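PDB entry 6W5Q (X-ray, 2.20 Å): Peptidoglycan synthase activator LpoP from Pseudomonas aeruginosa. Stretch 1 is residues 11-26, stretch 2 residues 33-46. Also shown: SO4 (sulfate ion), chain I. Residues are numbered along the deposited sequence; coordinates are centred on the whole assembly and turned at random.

Stretch 1 11-26: LDGPVLAMLTTAQQQQ
Stretch 2 (33-46) SAAASLERAQRIAP

The most unusual feature of this contact is a very short hydrogen bond: Gln25 NE2 donates to Ser37 OG over 2.4 Å, with an N-H...acceptor angle of 136°. It is the one hydrogen bond assigned between the stretches, and it is made by a glutamine with chi1 -50° (m), chi2 177° (t) and chi3 127°, whose CA-to-CB bond points toward the other helix, and by a serine with chi1 -62° (m). The amide also lies close to the backbone of the facing helix: Gln25 NE2 is 3.1 Å from Ser33 O and 3.2 Å from Ala34 N. The second pair comprises two donors and is not a hydrogen bond.

The framework is a pair of nearly antiparallel helices, residues 13-26 and 33-44, the first continuing later in the chain and the second beginning earlier. Their N-to-C directions differ by 170°, the axes come within 8.0 Å of each other, and the two stretches together bury 650 Å². Backbone phi/psi values from Gly13 to Gln26 stay near -60°/-45°, and i to i-4 bonds run from Leu16 N to Asp12 O (3.0 Å) through Gln26 N to Ala22 O (2.8 Å). In stretch 2 the same pattern runs from Ser37 N to Ser33 O (2.6 Å) through Gln42 N to Leu38 O (3.2 Å), with phi between -50° and -74° from Ser33 to Gln42. Asp12 (phi/psi -76/107, chi1 t) caps the first helix, its OD1 accepting from Val15 N at 3.0 Å and 166°.

Register is fixed by two CA pairs: Ala22 CA to Ala34 CA at 4.2 Å and Met18 CA to Ala41 CA at 5.6 Å. The closer approach occurs where both residues are alanines, and Ala34 CB lies 3.6 Å from Ala22 O, so a methyl packs directly against backbone.

Packing follows a knob-into-hole pattern in both directions. Ser37 inserts among Met18, Thr21, Ala22 and Gln25, with Ser37 OG 3.6 Å from Thr21 CG2 and Ser37 CB 4.0 Å from Ala22 CB. Met18 (chi1 m, chi2 m, chi3 106°) sits among Ser37, Arg40, Ala41 and Ile44; Met18 CB is 3.8 Å from Ala41 CB, while Met18 CE reaches 3.3 Å from Arg40 NH1, at the edge of the guanidinium.

Beside this seam, Leu19 (m, t) starts away from the partner but its end returns, placing Leu19 CD2 3.5 Å from Leu38 CD2. Leu38 (m, t) likewise turns its end inward from a sideways start, and its CD2 also meets Ala22 CB at 3.5 Å.

Toward the start of stretch 1, the contact is apolar. Val15 (chi1 t) brings CG2 to 3.5 Å from Ile44 CG2 and 3.7 Å from Ala45 CB; Pro14 CB adds a looser approach of 4.3 Å to Ile44 CG2. Ile44 has chi1 -61° (m) and chi2 126°, between wells. Ala45, at phi/psi -135/76, has left helical geometry, although its N still bonds to Ala41 O at 2.9 Å.

A sulfate, probably from the crystallisation liquor, bridges two arginines of stretch 2: Arg40 NE donates to sulfate O4 (2.8 Å) and Arg43 NH2 to sulfate O2 (3.1 Å).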

# COMPACT_ATOMS: atom_id res chain seq x y z
N LEU A 11 -0.19 -20.23 7.34
CA LEU A 11 -0.60 -19.00 6.65
C LEU A 11 -2.11 -18.94 6.54
O LEU A 11 -2.77 -19.96 6.34
CB LEU A 11 0.03 -18.91 5.26
CG LEU A 11 1.41 -18.27 5.06
CD1 LEU A 11 1.98 -18.74 3.74
CD2 LEU A 11 1.32 -16.75 5.09
N ASP A 12 -2.66 -17.73 6.67
CA ASP A 12 -4.10 -17.54 6.56
C ASP A 12 -4.50 -17.61 5.09
O ASP A 12 -4.23 -16.68 4.32
CB ASP A 12 -4.54 -16.22 7.19
CG ASP A 12 -6.04 -16.02 7.11
OD1 ASP A 12 -6.49 -15.41 6.12
OD2 ASP A 12 -6.77 -16.47 8.02
N GLY A 13 -5.14 -18.71 4.72
CA GLY A 13 -5.57 -18.99 3.37
C GLY A 13 -6.41 -17.92 2.71
O GLY A 13 -6.10 -17.46 1.60
N PRO A 14 -7.52 -17.52 3.34
CA PRO A 14 -8.40 -16.53 2.69
C PRO A 14 -7.68 -15.23 2.35
O PRO A 14 -7.78 -14.77 1.20
CB PRO A 14 -9.52 -16.32 3.72
CG PRO A 14 -8.99 -16.86 5.00
CD PRO A 14 -8.10 -17.99 4.62
N VAL A 15 -6.96 -14.63 3.30
CA VAL A 15 -6.28 -13.39 2.98
C VAL A 15 -5.24 -13.63 1.89
O VAL A 15 -5.16 -12.88 0.91
CB VAL A 15 -5.64 -12.77 4.23
CG1 VAL A 15 -4.96 -11.47 3.87
CG2 VAL A 15 -6.69 -12.49 5.30
N LEU A 16 -4.48 -14.72 2.01
CA LEU A 16 -3.45 -14.99 1.02
C LEU A 16 -4.05 -15.26 -0.35
O LEU A 16 -3.48 -14.87 -1.38
CB LEU A 16 -2.55 -16.15 1.47
CG LEU A 16 -1.47 -16.61 0.48
CD1 LEU A 16 -0.39 -15.55 0.32
CD2 LEU A 16 -0.81 -17.93 0.94
N ALA A 17 -5.21 -15.91 -0.40
CA ALA A 17 -5.87 -16.14 -1.68
C ALA A 17 -6.17 -14.82 -2.38
O ALA A 17 -5.89 -14.66 -3.57
CB ALA A 17 -7.15 -16.96 -1.48
N MET A 18 -6.73 -13.85 -1.64
CA MET A 18 -7.07 -12.56 -2.23
C MET A 18 -5.82 -11.80 -2.67
O MET A 18 -5.79 -11.22 -3.76
CB MET A 18 -7.89 -11.74 -1.25
CG MET A 18 -9.34 -12.26 -1.08
SD MET A 18 -10.22 -12.39 -2.66
CE MET A 18 -10.26 -14.16 -2.94
N LEU A 19 -4.78 -11.79 -1.83
CA LEU A 19 -3.50 -11.20 -2.23
C LEU A 19 -2.97 -11.85 -3.49
O LEU A 19 -2.59 -11.15 -4.45
CB LEU A 19 -2.48 -11.34 -1.09
CG LEU A 19 -2.84 -10.64 0.23
CD1 LEU A 19 -1.63 -10.50 1.14
CD2 LEU A 19 -3.47 -9.28 -0.03
N THR A 20 -2.92 -13.18 -3.51
CA THR A 20 -2.46 -13.91 -4.70
C THR A 20 -3.29 -13.53 -5.93
O THR A 20 -2.74 -13.27 -7.01
CB THR A 20 -2.56 -15.41 -4.46
OG1 THR A 20 -1.64 -15.78 -3.44
CG2 THR A 20 -2.25 -16.17 -5.73
N THR A 21 -4.61 -13.51 -5.78
CA THR A 21 -5.48 -13.12 -6.88
C THR A 21 -5.21 -11.67 -7.30
O THR A 21 -5.10 -11.37 -8.50
CB THR A 21 -6.93 -13.32 -6.47
OG1 THR A 21 -7.17 -14.72 -6.30
CG2 THR A 21 -7.87 -12.76 -7.52
N ALA A 22 -5.11 -10.76 -6.33
CA ALA A 22 -4.78 -9.37 -6.63
C ALA A 22 -3.49 -9.25 -7.42
O ALA A 22 -3.42 -8.50 -8.40
CB ALA A 22 -4.68 -8.55 -5.35
N GLN A 23 -2.44 -9.97 -7.01
CA GLN A 23 -1.16 -9.86 -7.70
C GLN A 23 -1.24 -10.41 -9.13
O GLN A 23 -0.61 -9.86 -10.04
CB GLN A 23 -0.06 -10.58 -6.91
CG GLN A 23 1.29 -10.60 -7.64
CD GLN A 23 2.40 -11.13 -6.78
OE1 GLN A 23 2.19 -11.51 -5.62
NE2 GLN A 23 3.61 -11.18 -7.35
N GLN A 24 -2.00 -11.49 -9.34
CA GLN A 24 -2.21 -11.99 -10.70
C GLN A 24 -2.91 -10.96 -11.57
O GLN A 24 -2.60 -10.82 -12.76
CB GLN A 24 -3.01 -13.29 -10.67
CG GLN A 24 -2.29 -14.47 -10.05
CD GLN A 24 -3.04 -15.77 -10.23
OE1 GLN A 24 -3.79 -15.94 -11.19
NE2 GLN A 24 -2.85 -16.71 -9.30
N GLN A 25 -3.87 -10.22 -10.99
CA GLN A 25 -4.61 -9.21 -11.75
C GLN A 25 -3.75 -7.98 -12.03
O GLN A 25 -3.72 -7.49 -13.16
CB GLN A 25 -5.88 -8.84 -11.00
CG GLN A 25 -6.63 -10.07 -10.62
CD GLN A 25 -7.87 -9.82 -9.82
OE1 GLN A 25 -8.95 -10.30 -10.17
NE2 GLN A 25 -7.75 -9.08 -8.74
N GLN A 26 -3.07 -7.46 -11.00
CA GLN A 26 -2.11 -6.38 -11.21
C GLN A 26 -1.09 -6.79 -12.25
O GLN A 26 -0.83 -6.06 -13.22
CB GLN A 26 -1.43 -6.03 -9.89
CG GLN A 26 -0.46 -4.87 -9.98
CD GLN A 26 0.11 -4.46 -8.64
OE1 GLN A 26 0.17 -5.26 -7.71
NE2 GLN A 26 0.54 -3.20 -8.54
N SER A 33 -9.53 -4.64 -11.03
CA SER A 33 -9.87 -5.87 -10.31
C SER A 33 -8.94 -6.11 -9.13
O SER A 33 -9.39 -6.51 -8.05
CB SER A 33 -9.83 -7.06 -11.26
OG SER A 33 -10.72 -6.84 -12.34
N ALA A 34 -7.64 -5.89 -9.33
CA ALA A 34 -6.70 -5.97 -8.23
C ALA A 34 -7.18 -5.15 -7.05
O ALA A 34 -7.24 -5.63 -5.91
CB ALA A 34 -5.31 -5.50 -8.68
N ALA A 35 -7.59 -3.91 -7.31
CA ALA A 35 -8.12 -3.09 -6.23
C ALA A 35 -9.36 -3.74 -5.62
O ALA A 35 -9.48 -3.84 -4.39
CB ALA A 35 -8.39 -1.67 -6.72
N ALA A 36 -10.27 -4.24 -6.48
CA ALA A 36 -11.46 -4.92 -5.99
C ALA A 36 -11.09 -6.14 -5.15
O ALA A 36 -11.68 -6.37 -4.08
CB ALA A 36 -12.35 -5.34 -7.15
N SER A 37 -10.10 -6.92 -5.60
CA SER A 37 -9.66 -8.09 -4.82
C SER A 37 -9.06 -7.68 -3.49
O SER A 37 -9.22 -8.38 -2.48
CB SER A 37 -8.63 -8.91 -5.60
OG SER A 37 -9.16 -9.43 -6.80
N LEU A 38 -8.34 -6.56 -3.46
CA LEU A 38 -7.78 -6.11 -2.19
C LEU A 38 -8.85 -5.52 -1.28
O LEU A 38 -8.76 -5.65 -0.05
CB LEU A 38 -6.63 -5.12 -2.47
CG LEU A 38 -5.45 -5.83 -3.18
CD1 LEU A 38 -4.39 -4.89 -3.72
CD2 LEU A 38 -4.78 -6.89 -2.27
N GLU A 39 -9.89 -4.90 -1.83
CA GLU A 39 -10.98 -4.45 -0.97
C GLU A 39 -11.76 -5.64 -0.42
O GLU A 39 -12.34 -5.55 0.67
CB GLU A 39 -11.91 -3.49 -1.71
CG GLU A 39 -11.23 -2.30 -2.36
CD GLU A 39 -11.00 -1.15 -1.39
OE1 GLU A 39 -10.46 -0.12 -1.83
OE2 GLU A 39 -11.36 -1.28 -0.20
N ARG A 40 -11.78 -6.76 -1.14
CA ARG A 40 -12.39 -7.96 -0.59
C ARG A 40 -11.50 -8.54 0.51
O ARG A 40 -12.01 -9.04 1.53
CB ARG A 40 -12.65 -8.97 -1.72
CG ARG A 40 -13.42 -10.25 -1.31
CD ARG A 40 -13.76 -11.14 -2.53
NE ARG A 40 -14.87 -12.08 -2.31
CZ ARG A 40 -14.75 -13.42 -2.29
NH1 ARG A 40 -13.56 -13.98 -2.48
NH2 ARG A 40 -15.82 -14.20 -2.09
N ALA A 41 -10.18 -8.46 0.34
CA ALA A 41 -9.25 -8.89 1.39
C ALA A 41 -9.50 -8.17 2.71
O ALA A 41 -9.36 -8.77 3.79
CB ALA A 41 -7.81 -8.67 0.91
N GLN A 42 -9.87 -6.88 2.65
CA GLN A 42 -10.15 -6.11 3.87
C GLN A 42 -11.39 -6.59 4.61
O GLN A 42 -11.49 -6.39 5.82
CB GLN A 42 -10.34 -4.64 3.54
CG GLN A 42 -9.14 -3.96 2.99
CD GLN A 42 -9.23 -2.47 3.20
OE1 GLN A 42 -9.12 -1.98 4.32
NE2 GLN A 42 -9.45 -1.73 2.13
N ARG A 43 -12.35 -7.19 3.91
CA ARG A 43 -13.51 -7.75 4.61
C ARG A 43 -13.10 -8.88 5.55
O ARG A 43 -13.75 -9.10 6.59
CB ARG A 43 -14.54 -8.23 3.61
CG ARG A 43 -15.19 -7.12 2.80
CD ARG A 43 -15.95 -7.70 1.61
NE ARG A 43 -17.09 -8.52 2.01
CZ ARG A 43 -17.75 -9.31 1.18
NH1 ARG A 43 -17.38 -9.37 -0.10
NH2 ARG A 43 -18.80 -10.02 1.61
N ILE A 44 -12.04 -9.60 5.20
CA ILE A 44 -11.49 -10.65 6.05
C ILE A 44 -10.49 -10.08 7.06
O ILE A 44 -10.47 -10.49 8.23
CB ILE A 44 -10.82 -11.73 5.17
CG1 ILE A 44 -11.85 -12.37 4.24
CG2 ILE A 44 -10.11 -12.76 6.02
CD1 ILE A 44 -11.43 -12.31 2.79
N ALA A 45 -9.66 -9.14 6.65
CA ALA A 45 -8.55 -8.66 7.47
C ALA A 45 -8.52 -7.15 7.39
O ALA A 45 -7.68 -6.57 6.69
CB ALA A 45 -7.24 -9.29 7.02
N PRO A 46 -9.43 -6.47 8.10
CA PRO A 46 -9.51 -5.00 7.98
C PRO A 46 -8.29 -4.27 8.54
O PRO A 46 -8.14 -3.07 8.28
CB PRO A 46 -10.77 -4.65 8.78
CG PRO A 46 -10.83 -5.73 9.83
CD PRO A 46 -10.30 -6.98 9.18
S SO4 I . -18.59 -11.83 -1.96
O1 SO4 I . -18.30 -11.07 -3.17
O2 SO4 I . -19.63 -11.21 -1.15
O3 SO4 I . -18.99 -13.20 -2.30
O4 SO4 I . -17.39 -11.89 -1.14